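PDB 1RQB: transcarboxylase 5S subunit from Propionibacterium freudenreichii subsp. shermanii, which transfers the carboxyl group from the biotin of the 1.3S subunit to pyruvate, forming oxaloacetate, with one cobalt ion bound per subunit. Local coordinates for residues S434-T439 and L451-F456; V119-D124 and G445-V450; R348-K351 and F355-L358; A139-R144 and T163-I168; A41-M46 and H472-T477. One frame throughout, in Å; residues are numbered along the deposited sequence.

Overall arrangement
All five contacts belong to a TIM-barrel chain whose C-terminal part folds back on the barrel. Contacts 1 and 2 share helix 447-455 and touch, their centres 10 Å apart; contact 2 carries that helix onto barrel helix 116-128; along the chain the segments of the two contacts alternate. Contacts 3 and 4 also touch, centres 13 Å apart: Arg350 of the C-terminal part reaches Thr167 and Ile168 after strand 159-163. Contact 5 joins the segments farthest apart in sequence, 41-46 and 472-477, enclosing the other four, and lies across the chain's centre from contacts 3 and 4, the centres of contacts 4 and 5 about 31 Å apart. The C-terminal part is thus tied to the barrel at widely separated places.

Contact 1: S434-T439 and L451-F456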
# COMPACT_ATOMS: atom_id res chain seq x y z
N SER A 434 -4.72 -35.96 29.48
CA SER A 434 -3.63 -36.91 29.25
C SER A 434 -4.16 -38.33 29.00
O SER A 434 -3.69 -39.02 28.11
CB SER A 434 -2.69 -36.95 30.45
OG SER A 434 -1.99 -35.73 30.59
N LYS A 435 -5.15 -38.76 29.79
CA LYS A 435 -5.66 -40.13 29.65
C LYS A 435 -6.38 -40.30 28.31
O LYS A 435 -6.16 -41.28 27.60
CB LYS A 435 -6.62 -40.47 30.79
CG LYS A 435 -6.11 -40.02 32.14
CD LYS A 435 -4.66 -40.42 32.40
CE LYS A 435 -4.17 -39.80 33.70
NZ LYS A 435 -2.70 -39.57 33.71
N GLU A 436 -7.24 -39.34 27.97
CA GLU A 436 -7.99 -39.40 26.71
C GLU A 436 -7.04 -39.33 25.51
O GLU A 436 -7.24 -40.03 24.52
CB GLU A 436 -9.00 -38.25 26.63
CG GLU A 436 -10.12 -38.34 27.65
CD GLU A 436 -11.07 -37.16 27.59
OE1 GLU A 436 -11.29 -36.64 26.48
OE2 GLU A 436 -11.60 -36.76 28.65
N ALA A 437 -6.01 -38.50 25.60
CA ALA A 437 -5.07 -38.37 24.48
C ALA A 437 -4.32 -39.69 24.27
O ALA A 437 -4.09 -40.11 23.14
CB ALA A 437 -4.08 -37.26 24.75
N ALA A 438 -3.96 -40.33 25.37
CA ALA A 438 -3.19 -41.59 25.34
C ALA A 438 -3.96 -42.73 24.68
O ALA A 438 -3.39 -43.79 24.42
CB ALA A 438 -2.78 -41.98 26.75
N THR A 439 -5.24 -42.53 24.37
CA THR A 439 -6.03 -43.61 23.75
C THR A 439 -6.09 -43.45 22.23
O THR A 439 -6.64 -44.30 21.53
CB THR A 439 -7.48 -43.63 24.26
OG1 THR A 439 -8.18 -42.50 23.74
CG2 THR A 439 -7.51 -43.58 25.78
N LEU A 451 -1.18 -31.47 24.75
CA LEU A 451 -1.61 -30.08 24.51
C LEU A 451 -2.35 -30.01 23.18
O LEU A 451 -3.38 -29.36 23.06
CB LEU A 451 -0.39 -29.15 24.51
CG LEU A 451 0.20 -28.93 25.90
CD1 LEU A 451 1.59 -28.33 25.81
CD2 LEU A 451 -0.73 -28.03 26.71
N THR A 452 -1.83 -30.70 22.16
CA THR A 452 -2.51 -30.67 20.86
C THR A 452 -3.93 -31.20 21.02
O THR A 452 -4.88 -30.65 20.45
CB THR A 452 -1.75 -31.50 19.80
OG1 THR A 452 -0.49 -30.88 19.54
CG2 THR A 452 -2.54 -31.57 18.49
N TYR A 453 -4.09 -32.26 21.80
CA TYR A 453 -5.42 -32.85 22.02
C TYR A 453 -6.30 -31.89 22.83
O TYR A 453 -7.48 -31.73 22.54
CB TYR A 453 -5.30 -34.18 22.76
CG TYR A 453 -6.64 -34.77 23.10
CD1 TYR A 453 -7.45 -35.32 22.11
CD2 TYR A 453 -7.13 -34.73 24.42
CE1 TYR A 453 -8.73 -35.80 22.41
CE2 TYR A 453 -8.40 -35.21 24.73
CZ TYR A 453 -9.19 -35.75 23.72
OH TYR A 453 -10.45 -36.21 24.01
N ALA A 454 -5.73 -31.25 23.84
CA ALA A 454 -6.52 -30.33 24.67
C ALA A 454 -6.97 -29.11 23.86
O ALA A 454 -8.08 -28.60 24.05
CB ALA A 454 -5.69 -29.87 25.88
N LEU A 455 -6.12 -28.65 22.96
CA LEU A 455 -6.41 -27.44 22.16
C LEU A 455 -7.34 -27.74 20.99
O LEU A 455 -8.19 -26.91 20.65
CB LEU A 455 -5.10 -26.84 21.63
CG LEU A 455 -4.15 -26.29 22.69
CD1 LEU A 455 -2.81 -25.92 22.07
CD2 LEU A 455 -4.78 -25.08 23.34
N PHE A 456 -7.19 -28.90 20.35
CA PHE A 456 -8.00 -29.24 19.18
C PHE A 456 -8.45 -30.70 19.25
O PHE A 456 -8.02 -31.55 18.47
CB PHE A 456 -7.17 -28.99 17.90
CG PHE A 456 -6.73 -27.56 17.74
CD1 PHE A 456 -5.49 -27.13 18.20
CD2 PHE A 456 -7.61 -26.61 17.21
CE1 PHE A 456 -5.13 -25.79 18.15
CE2 PHE A 456 -7.26 -25.26 17.15
CZ PHE A 456 -6.02 -24.86 17.62
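Tyr453 meets the helix 430-437 in two ways, polar at its hydroxyl and apolar at its root. The polar part is one hydrogen bond, donated by Tyr453 OH to Glu436 OE1 over 2.6 Å; the carboxylate oxygen lies at the ring's edge, in its plane, and accepts on its anti lone pair, while the carboxylate and ring planes stand 76° apart. The other oxygen, Glu436 OE2, forms a salt bridge with Lys432, so both carboxylate oxygens have a partner.

The apolar part has Ala437 CB 3.9 Å from Tyr453 CB, and Glu436 CB 3.6 Å from Tyr453 CE2. The ring is set for this by its first torsion, which places CG opposite the backbone N (chi1 176°) and carries the phenol out to helix 430-437, with Ala437 N over one face near the rim. A phenylalanine here would probably keep the ring packing but leave Glu436 OE1 without its hydroxyl donor.

Within 434-439, Thr439 OG1 donates to Glu436 O over 2.8 Å. With eleven residues between the segments and Leu440 and Phe443 of the intervening loop packed nearby, the arrangement is one of two successive helices, 430-437 and 447-455, packed together across a short connecting loop in the conserved carboxylase domain.

Contact 2: V119-D124 and G445-V450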
# COMPACT_ATOMS: atom_id res chain seq x y z
N VAL A 119 -2.50 -23.82 31.10
CA VAL A 119 -1.79 -22.62 30.65
C VAL A 119 -0.33 -22.72 31.09
O VAL A 119 0.59 -22.43 30.32
CB VAL A 119 -2.44 -21.34 31.24
CG1 VAL A 119 -1.62 -20.11 30.89
CG2 VAL A 119 -3.87 -21.20 30.73
N ASP A 120 -0.11 -23.16 32.33
CA ASP A 120 1.26 -23.28 32.85
C ASP A 120 2.08 -24.25 31.99
O ASP A 120 3.21 -23.94 31.61
CB ASP A 120 1.27 -23.80 34.30
CG ASP A 120 1.10 -22.69 35.32
OD1 ASP A 120 1.83 -21.67 35.21
OD2 ASP A 120 0.26 -22.84 36.24
N ARG A 121 1.51 -25.40 31.69
CA ARG A 121 2.22 -26.42 30.90
C ARG A 121 2.48 -25.96 29.47
O ARG A 121 3.54 -26.25 28.91
CB ARG A 121 1.45 -27.73 30.89
CG ARG A 121 1.45 -28.42 32.25
CD ARG A 121 0.69 -29.72 32.20
NE ARG A 121 0.77 -30.48 33.44
CZ ARG A 121 1.76 -31.31 33.76
NH1 ARG A 121 2.77 -31.50 32.91
NH2 ARG A 121 1.72 -31.98 34.90
N PHE A 122 1.53 -25.26 28.86
CA PHE A 122 1.73 -24.81 27.47
C PHE A 122 2.88 -23.81 27.40
O PHE A 122 3.77 -23.91 26.56
CB PHE A 122 0.47 -24.13 26.93
CG PHE A 122 0.59 -23.70 25.48
CD1 PHE A 122 0.19 -24.55 24.45
CD2 PHE A 122 1.17 -22.47 25.15
CE1 PHE A 122 0.37 -24.19 23.10
CE2 PHE A 122 1.36 -22.10 23.79
CZ PHE A 122 0.96 -22.96 22.77
N VAL A 123 2.86 -22.82 28.29
CA VAL A 123 3.91 -21.80 28.29
C VAL A 123 5.26 -22.44 28.59
O VAL A 123 6.26 -22.14 27.94
CB VAL A 123 3.58 -20.70 29.32
CG1 VAL A 123 4.76 -19.76 29.49
CG2 VAL A 123 2.35 -19.94 28.86
N ASP A 124 5.29 -23.36 29.55
CA ASP A 124 6.54 -24.05 29.92
C ASP A 124 7.12 -24.79 28.71
O ASP A 124 8.31 -24.68 28.44
CB ASP A 124 6.30 -25.03 31.08
CG ASP A 124 7.51 -25.89 31.38
OD1 ASP A 124 7.54 -27.06 30.93
OD2 ASP A 124 8.45 -25.40 32.04
N GLY A 445 2.98 -39.79 23.33
CA GLY A 445 3.26 -39.71 24.76
C GLY A 445 3.82 -38.43 25.36
O GLY A 445 3.95 -38.34 26.58
N THR A 446 4.13 -37.43 24.54
CA THR A 446 4.70 -36.18 25.07
C THR A 446 3.61 -35.22 25.54
O THR A 446 2.45 -35.32 25.13
CB THR A 446 5.52 -35.45 23.98
OG1 THR A 446 4.64 -35.06 22.92
CG2 THR A 446 6.62 -36.34 23.44
N ASP A 447 3.99 -34.29 26.41
CA ASP A 447 3.03 -33.28 26.89
C ASP A 447 2.61 -32.42 25.70
O ASP A 447 1.49 -31.91 25.65
CB ASP A 447 3.67 -32.39 27.96
CG ASP A 447 3.96 -33.13 29.26
OD1 ASP A 447 3.39 -34.22 29.49
OD2 ASP A 447 4.75 -32.62 30.07
N GLU A 448 3.51 -32.27 24.72
CA GLU A 448 3.19 -31.49 23.52
C GLU A 448 1.96 -32.08 22.82
O GLU A 448 1.08 -31.35 22.38
CB GLU A 448 4.36 -31.46 22.54
CG GLU A 448 5.55 -30.60 22.94
CD GLU A 448 6.54 -31.29 23.88
OE1 GLU A 448 7.67 -30.77 24.01
OE2 GLU A 448 6.20 -32.33 24.47
N ASP A 449 1.90 -33.41 22.72
CA ASP A 449 0.78 -34.10 22.07
C ASP A 449 -0.48 -33.99 22.93
O ASP A 449 -1.59 -33.89 22.39
CB ASP A 449 1.13 -35.57 21.82
CG ASP A 449 1.53 -35.85 20.36
OD1 ASP A 449 2.03 -34.93 19.68
OD2 ASP A 449 1.36 -37.01 19.92
N VAL A 450 -0.34 -34.01 24.25
CA VAL A 450 -1.52 -33.85 25.11
C VAL A 450 -2.08 -32.44 24.90
O VAL A 450 -3.29 -32.23 24.86
CB VAL A 450 -1.17 -34.07 26.62
CG1 VAL A 450 -2.40 -33.81 27.49
CG2 VAL A 450 -0.66 -35.50 26.83
O HOH W 1 3.93 -30.00 30.70
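Arg121 and Asp447 face each other across a helix-helix junction that joins helix 116-128 of the TIM barrel to the first turn of helix 447-455 in the C-terminal part. Both side chains start out toward the other helix, and the closest CA pair, Arg121 and Asp447, is 8.0 Å apart. The arginine runs extended from CG to NE and brings NH1 to 3.6 Å from Asp447 OD2, a long salt bridge. The carboxylate oxygen lies at the guanidinium's edge, near its plane, yet the two planes are 80° apart, so the groups do not pair flat and two-pronged. Trp430 engages Arg121 in a cation-pi contact and also touches Asp447, lying beside both partners.

Asp447 stands at the start of its helix, where the preceding residue, Thr446, is the N-cap: its OG1 accepts from Asp449 N at 3.2 Å with an N-H...O angle of 152°. The helix dipole there would probably favour a charged carboxylate.

The long ion pair is supplemented by solvent in this surface contact. One water accepts from Arg121 NH1 at 2.9 Å and donates to Asp447 OD2 at 2.8 Å.

Contact 3: R348-K351 and F355-L358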
# COMPACT_ATOMS: atom_id res chain seq x y z
N ARG A 348 -25.59 -1.95 17.41
CA ARG A 348 -26.49 -2.15 18.55
C ARG A 348 -26.08 -3.38 19.36
O ARG A 348 -26.03 -3.33 20.58
CB ARG A 348 -27.95 -2.24 18.08
CG ARG A 348 -28.49 -0.89 17.57
CD ARG A 348 -29.97 -0.91 17.18
NE ARG A 348 -30.24 -1.70 15.99
CZ ARG A 348 -30.55 -1.17 14.80
NH1 ARG A 348 -30.65 0.15 14.66
NH2 ARG A 348 -30.77 -1.96 13.76
N VAL A 349 -25.76 -4.47 18.67
CA VAL A 349 -25.33 -5.71 19.34
C VAL A 349 -24.00 -5.45 20.06
O VAL A 349 -23.82 -5.84 21.22
CB VAL A 349 -25.11 -6.85 18.32
CG1 VAL A 349 -24.57 -8.08 19.03
CG2 VAL A 349 -26.41 -7.16 17.60
N ARG A 350 -23.07 -4.81 19.37
CA ARG A 350 -21.76 -4.53 19.96
C ARG A 350 -21.93 -3.75 21.27
O ARG A 350 -21.31 -4.08 22.28
CB ARG A 350 -20.88 -3.71 19.01
CG ARG A 350 -19.49 -3.47 19.58
CD ARG A 350 -18.59 -2.65 18.68
NE ARG A 350 -17.27 -2.56 19.29
CZ ARG A 350 -16.36 -1.63 18.99
NH1 ARG A 350 -16.63 -0.69 18.09
NH2 ARG A 350 -15.19 -1.63 19.62
N LYS A 351 -22.77 -2.73 21.23
CA LYS A 351 -23.04 -1.90 22.41
C LYS A 351 -23.60 -2.76 23.54
O LYS A 351 -23.19 -2.64 24.69
CB LYS A 351 -24.04 -0.79 22.07
CG LYS A 351 -24.50 0.04 23.25
CD LYS A 351 -25.49 1.11 22.81
CE LYS A 351 -26.05 1.90 24.00
NZ LYS A 351 -24.96 2.49 24.83
N PHE A 355 -19.25 -3.10 24.10
CA PHE A 355 -18.29 -2.53 23.15
C PHE A 355 -16.97 -3.30 23.09
O PHE A 355 -15.90 -2.72 23.20
CB PHE A 355 -17.99 -1.07 23.49
CG PHE A 355 -19.13 -0.15 23.22
CD1 PHE A 355 -19.80 0.48 24.27
CD2 PHE A 355 -19.56 0.08 21.92
CE1 PHE A 355 -20.88 1.33 24.02
CE2 PHE A 355 -20.63 0.92 21.66
CZ PHE A 355 -21.29 1.55 22.71
N PRO A 356 -17.03 -4.62 22.91
CA PRO A 356 -15.72 -5.27 22.84
C PRO A 356 -15.08 -4.95 21.49
O PRO A 356 -15.77 -4.60 20.53
CB PRO A 356 -16.06 -6.75 22.98
CG PRO A 356 -17.40 -6.83 22.29
CD PRO A 356 -18.11 -5.62 22.89
N PRO A 357 -13.75 -5.05 21.40
CA PRO A 357 -13.03 -4.78 20.14
C PRO A 357 -13.58 -5.82 19.15
O PRO A 357 -13.86 -6.95 19.56
CB PRO A 357 -11.57 -5.06 20.50
CG PRO A 357 -11.52 -4.72 21.97
CD PRO A 357 -12.81 -5.32 22.50
N LEU A 358 -13.73 -5.48 17.88
CA LEU A 358 -14.29 -6.45 16.93
C LEU A 358 -13.18 -7.27 16.26
O LEU A 358 -12.92 -7.16 15.06
CB LEU A 358 -15.16 -5.76 15.88
CG LEU A 358 -16.46 -5.17 16.45
CD1 LEU A 358 -17.28 -4.61 15.32
CD2 LEU A 358 -17.26 -6.24 17.19
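Arg350 reaches along the chain that follows its own helix and holds the carbonyl of Pro356. Its NE donates to Pro356 O over 2.8 Å, with an N-H...O angle of 147° and the acceptor somewhat out of the guanidinium plane; a weak second bond runs from Arg350 NH2 to the same oxygen at 3.2 Å. One face of the guanidinium lies against Leu358, whose CG is 3.9 Å from Arg350 NE. The reach depends on a fully extended chain, with CG opposite the backbone N (chi1 -177°) and the next two torsions likewise extended.

Phe355 packs on the next residue of the helix. Lys351 CA sits over its ring face, 3.9 Å from the centroid and 15° off the normal, a CH-pi contact. The lysine chain runs side by side with the phenyl, and Lys351 CG comes to 3.6 Å from Phe355 CZ.

Behind these side chains, the backbone sets the turn: Phe355 N donates to Arg350 O over 2.9 Å, and Phe355 itself has left-handed backbone angles. Farther out, the same guanidinium is held by partners outside the two segments: NH1 bonds Gln317 OE1 and Ile168 O, while NH2 makes a weak bond to Thr167 OG1. A leucine in place of this arginine would probably leave Pro356 O without its side-chain donor and Ile168 O without its bond from NH1.

The segment 355-358 leads from helix 339-352 to helix 362-376, on which Val349 packs, while Phe355 touches Pro170 and Val171 in the loop between strand 159-163 and helix 174-186.

Contact 4: A139-R144 and T163-I168; sequences AMNDPR and TICYTI
Asn141 joins two neighbouring beta-alpha loops of the TIM barrel, those following the parallel strands 133-136 and 159-163, by pairing its amide with the backbone of Cys165. The tight part is this two-bond grip. Cys165 N donates to Asn141 OD1 over 2.8 Å (N-H...O angle 166°), and Asn141 ND2 donates to Cys165 O over 2.9 Å (N-H...O angle 171°). Each donor lies in the plane of the carbonyl it meets, on a lone pair, and Cys165 O sits in the amide plane of Asn141. Both polar atoms of the amide are thus bonded to the backbone of one residue, which fixes the amide's rotation. The side chain sets out toward 163-168, with CG opposite the carbonyl carbon (chi1 -82°), while Cys165 CB packs 3.5 Å from Asn141 OD1. Leu180 of helix 174-186 also touches Asn141.

Packing is looser toward Thr163, where Asn141 OD1 stays 4.3 Å from Thr163 O. The hydroxyl of Thr163 bonds Val136 O, and the side chain of Thr163 is about 9 Å from the cobalt ion, which puts this side of the contact near the metal site of Asp34, Lys195, His226 and His228. A water occupies this side of the buried contact: it lies 2.7 Å from Thr163 O and 3.1 Å from Asn141 OD1.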
# COMPACT_ATOMS: atom_id res chain seq x y z
N ALA A 139 -9.12 -10.89 23.60
CA ALA A 139 -10.03 -10.30 22.60
C ALA A 139 -10.92 -9.21 23.21
O ALA A 139 -11.39 -8.33 22.48
CB ALA A 139 -10.88 -11.39 21.96
N MSE A 140 -11.15 -9.23 24.52
CA MSE A 140 -12.01 -8.20 25.12
C MSE A 140 -11.18 -7.21 25.94
O MSE A 140 -11.73 -6.32 26.59
CB MSE A 140 -13.05 -8.87 26.02
CG MSE A 140 -13.84 -9.94 25.30
SE MSE A 140 -15.73 -9.64 25.43
CE MSE A 140 -15.96 -10.20 27.28
N ASN A 141 -9.86 -7.36 25.91
CA ASN A 141 -8.93 -6.50 26.66
C ASN A 141 -9.13 -6.65 28.17
O ASN A 141 -8.91 -5.70 28.92
CB ASN A 141 -9.09 -5.02 26.29
CG ASN A 141 -8.34 -4.65 25.03
OD1 ASN A 141 -7.37 -5.30 24.65
ND2 ASN A 141 -8.79 -3.59 24.37
N ASP A 142 -9.56 -7.83 28.62
CA ASP A 142 -9.72 -8.08 30.06
C ASP A 142 -8.37 -8.58 30.58
O ASP A 142 -7.96 -9.70 30.29
CB ASP A 142 -10.80 -9.14 30.29
CG ASP A 142 -11.10 -9.39 31.76
OD1 ASP A 142 -10.30 -8.96 32.63
OD2 ASP A 142 -12.13 -10.03 32.05
N PRO A 143 -7.65 -7.75 31.35
CA PRO A 143 -6.34 -8.13 31.89
C PRO A 143 -6.33 -9.41 32.72
O PRO A 143 -5.32 -10.12 32.77
CB PRO A 143 -5.93 -6.91 32.72
CG PRO A 143 -6.73 -5.79 32.13
CD PRO A 143 -8.06 -6.43 31.87
N ARG A 144 -7.45 -9.72 33.37
CA ARG A 144 -7.53 -10.92 34.21
C ARG A 144 -7.33 -12.18 33.37
O ARG A 144 -6.79 -13.18 33.87
CB ARG A 144 -8.88 -10.97 34.92
CG ARG A 144 -9.13 -9.74 35.76
CD ARG A 144 -10.50 -9.81 36.41
NE ARG A 144 -11.55 -9.97 35.41
CZ ARG A 144 -12.83 -10.17 35.70
NH1 ARG A 144 -13.22 -10.23 36.97
NH2 ARG A 144 -13.71 -10.32 34.72
N THR A 163 -0.63 -7.16 25.87
CA THR A 163 -1.20 -6.54 24.66
C THR A 163 -2.50 -5.78 24.93
O THR A 163 -3.35 -6.21 25.71
CB THR A 163 -1.54 -7.61 23.62
OG1 THR A 163 -0.37 -8.36 23.32
CG2 THR A 163 -2.08 -6.97 22.35
N ILE A 164 -2.62 -4.67 24.22
CA ILE A 164 -3.83 -3.84 24.23
C ILE A 164 -4.39 -3.87 22.81
O ILE A 164 -3.71 -3.46 21.87
CB ILE A 164 -3.53 -2.38 24.58
CG1 ILE A 164 -3.03 -2.26 26.02
CG2 ILE A 164 -4.79 -1.53 24.37
CD1 ILE A 164 -2.43 -0.90 26.32
N CYS A 165 -5.60 -4.39 22.64
CA CYS A 165 -6.21 -4.41 21.30
C CYS A 165 -6.86 -3.04 21.09
O CYS A 165 -7.73 -2.62 21.86
CB CYS A 165 -7.27 -5.50 21.18
SG CYS A 165 -6.57 -7.16 21.15
N TYR A 166 -6.41 -2.35 20.06
CA TYR A 166 -6.91 -1.01 19.75
C TYR A 166 -8.23 -1.10 18.99
O TYR A 166 -8.40 -1.92 18.09
CB TYR A 166 -5.91 -0.24 18.88
CG TYR A 166 -6.40 1.16 18.56
CD1 TYR A 166 -6.36 2.16 19.52
CD2 TYR A 166 -6.95 1.46 17.31
CE1 TYR A 166 -6.85 3.44 19.25
CE2 TYR A 166 -7.45 2.74 17.03
CZ TYR A 166 -7.39 3.72 18.01
OH TYR A 166 -7.87 4.99 17.74
N THR A 167 -9.16 -0.25 19.37
CA THR A 167 -10.43 -0.19 18.63
C THR A 167 -10.98 1.23 18.74
O THR A 167 -10.42 2.06 19.45
CB THR A 167 -11.49 -1.21 19.16
OG1 THR A 167 -12.67 -1.15 18.34
CG2 THR A 167 -11.90 -0.89 20.60
N ILE A 168 -12.02 1.50 17.97
CA ILE A 168 -12.69 2.80 18.05
C ILE A 168 -14.12 2.53 18.54
O ILE A 168 -14.81 1.66 18.01
CB ILE A 168 -12.72 3.52 16.68
CG1 ILE A 168 -11.29 3.93 16.27
CG2 ILE A 168 -13.58 4.77 16.76
CD1 ILE A 168 -11.20 4.52 14.87
O HOH W 2 -5.41 -7.64 24.66

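Contact 5: A41-M46 and H472-T477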
# COMPACT_ATOMS: atom_id res chain seq x y z
N ALA A 41 -4.51 -17.23 4.19
CA ALA A 41 -5.23 -18.13 5.10
C ALA A 41 -4.31 -19.05 5.91
O ALA A 41 -4.67 -20.20 6.16
CB ALA A 41 -6.24 -18.96 4.28
N THR A 42 -3.14 -18.56 6.30
CA THR A 42 -2.21 -19.32 7.15
C THR A 42 -1.78 -20.64 6.50
O THR A 42 -1.36 -21.55 7.20
CB THR A 42 -2.87 -19.69 8.52
OG1 THR A 42 -3.86 -18.71 8.88
CG2 THR A 42 -1.83 -19.75 9.61
N ARG A 43 -1.83 -20.73 5.18
CA ARG A 43 -1.50 -22.00 4.51
C ARG A 43 -0.02 -22.16 4.18
O ARG A 43 0.37 -23.19 3.61
CB ARG A 43 -2.30 -22.12 3.21
CG ARG A 43 -3.81 -22.25 3.38
CD ARG A 43 -4.16 -23.47 4.22
NE ARG A 43 -5.52 -23.94 3.98
CZ ARG A 43 -6.64 -23.36 4.39
NH1 ARG A 43 -6.60 -22.24 5.11
NH2 ARG A 43 -7.80 -23.91 4.09
N MSE A 44 0.83 -21.21 4.53
CA MSE A 44 2.25 -21.31 4.17
C MSE A 44 2.89 -22.60 4.69
O MSE A 44 2.88 -22.87 5.89
CB MSE A 44 3.05 -20.13 4.71
CG MSE A 44 4.52 -20.28 4.40
SE MSE A 44 4.90 -19.46 2.72
CE MSE A 44 5.23 -17.78 3.43
N ALA A 45 3.49 -23.36 3.78
CA ALA A 45 4.15 -24.63 4.14
C ALA A 45 5.56 -24.35 4.65
O ALA A 45 6.26 -23.48 4.13
CB ALA A 45 4.19 -25.55 2.93
N MSE A 46 5.99 -25.13 5.63
CA MSE A 46 7.32 -24.98 6.23
C MSE A 46 8.39 -25.09 5.14
O MSE A 46 9.38 -24.36 5.16
CB MSE A 46 7.55 -26.06 7.30
CG MSE A 46 8.86 -25.89 8.05
SE MSE A 46 8.94 -24.11 8.91
CE MSE A 46 10.04 -24.60 10.43
N HIS A 472 2.64 -31.75 4.44
CA HIS A 472 2.29 -31.58 3.03
C HIS A 472 2.04 -30.09 2.75
O HIS A 472 2.10 -29.26 3.66
CB HIS A 472 1.04 -32.39 2.69
CG HIS A 472 1.13 -33.83 3.10
ND1 HIS A 472 2.24 -34.61 2.85
CD2 HIS A 472 0.24 -34.64 3.71
CE1 HIS A 472 2.02 -35.83 3.28
NE2 HIS A 472 0.81 -35.88 3.81
N SER A 473 1.79 -29.78 1.49
CA SER A 473 1.51 -28.39 1.09
C SER A 473 0.18 -28.38 0.34
O SER A 473 -0.17 -29.33 -0.35
CB SER A 473 2.63 -27.86 0.19
OG SER A 473 2.31 -26.57 -0.27
N VAL A 474 -0.59 -27.30 0.49
CA VAL A 474 -1.86 -27.20 -0.23
C VAL A 474 -1.73 -26.14 -1.32
O VAL A 474 -2.71 -25.74 -1.95
CB VAL A 474 -3.01 -26.83 0.72
CG1 VAL A 474 -3.27 -27.97 1.68
CG2 VAL A 474 -2.67 -25.55 1.49
N ALA A 475 -0.50 -25.68 -1.53
CA ALA A 475 -0.21 -24.66 -2.54
C ALA A 475 -0.10 -25.34 -3.91
O ALA A 475 0.11 -26.55 -3.99
CB ALA A 475 1.11 -23.95 -2.21
N LEU A 476 -0.24 -24.56 -4.97
CA LEU A 476 -0.10 -25.11 -6.32
C LEU A 476 1.35 -25.55 -6.51
O LEU A 476 2.26 -24.97 -5.91
CB LEU A 476 -0.45 -24.04 -7.36
CG LEU A 476 -1.85 -23.44 -7.23
CD1 LEU A 476 -1.99 -22.24 -8.15
CD2 LEU A 476 -2.89 -24.51 -7.58
N THR A 477 1.58 -26.58 -7.31
CA THR A 477 2.96 -27.00 -7.59
C THR A 477 3.44 -26.17 -8.78
O THR A 477 2.64 -25.52 -9.45
CB THR A 477 3.05 -28.49 -7.98
OG1 THR A 477 2.30 -28.70 -9.18
CG2 THR A 477 2.52 -29.37 -6.86
O HOH W 3 0.81 -25.28 1.91
O HOH W 4 4.20 -27.69 5.91
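Beside the substrate site, Arg43 packs against Val474; its side chain is about 6 Å from that of His36, a substrate-binding residue. The direct side-chain contact here is apolar, made by the aliphatic part of the arginine: Val474 CG2 lies 3.7 Å from Arg43 CD and also near Arg43 CB, at the edge of the guanidinium and near its plane. The arginine chain bends at its second torsion (chi2 -59°), turning back over its own segment, where NH1 donates to Ala41 O over 3.0 Å. That oxygen lies in the guanidinium plane, and the donor meets it on a lone pair. Phe78 adds a cation-pi contact to the same group.

A second patch is formed by Ala45, whose CB approaches Ser473 OG to 3.8 Å; the two residues have the closest CA atoms of the pair of segments. Ala45 N donates to Tyr300 OH.

Ser473 forms an ST turn: its OG, opposite the backbone N (chi1 176°), accepts from Ala475 N over 3.2 Å (N-H...O angle 161°). In the fold, the loop after helix 31-39 of the TIM barrel here meets the loop between helix 460-466 and helix 478-484 near the C-terminal end of the model.

Direct hydrogen bonds between the segments are absent, and water does the polar bridging. One water donates to Arg43 O and accepts from Val474 N at 2.8 Å, joining the two backbones. Another accepts from Met46 N at 3.1 Å and donates weakly to His472 O, while the His472 ring is bonded through NE2 to Glu469.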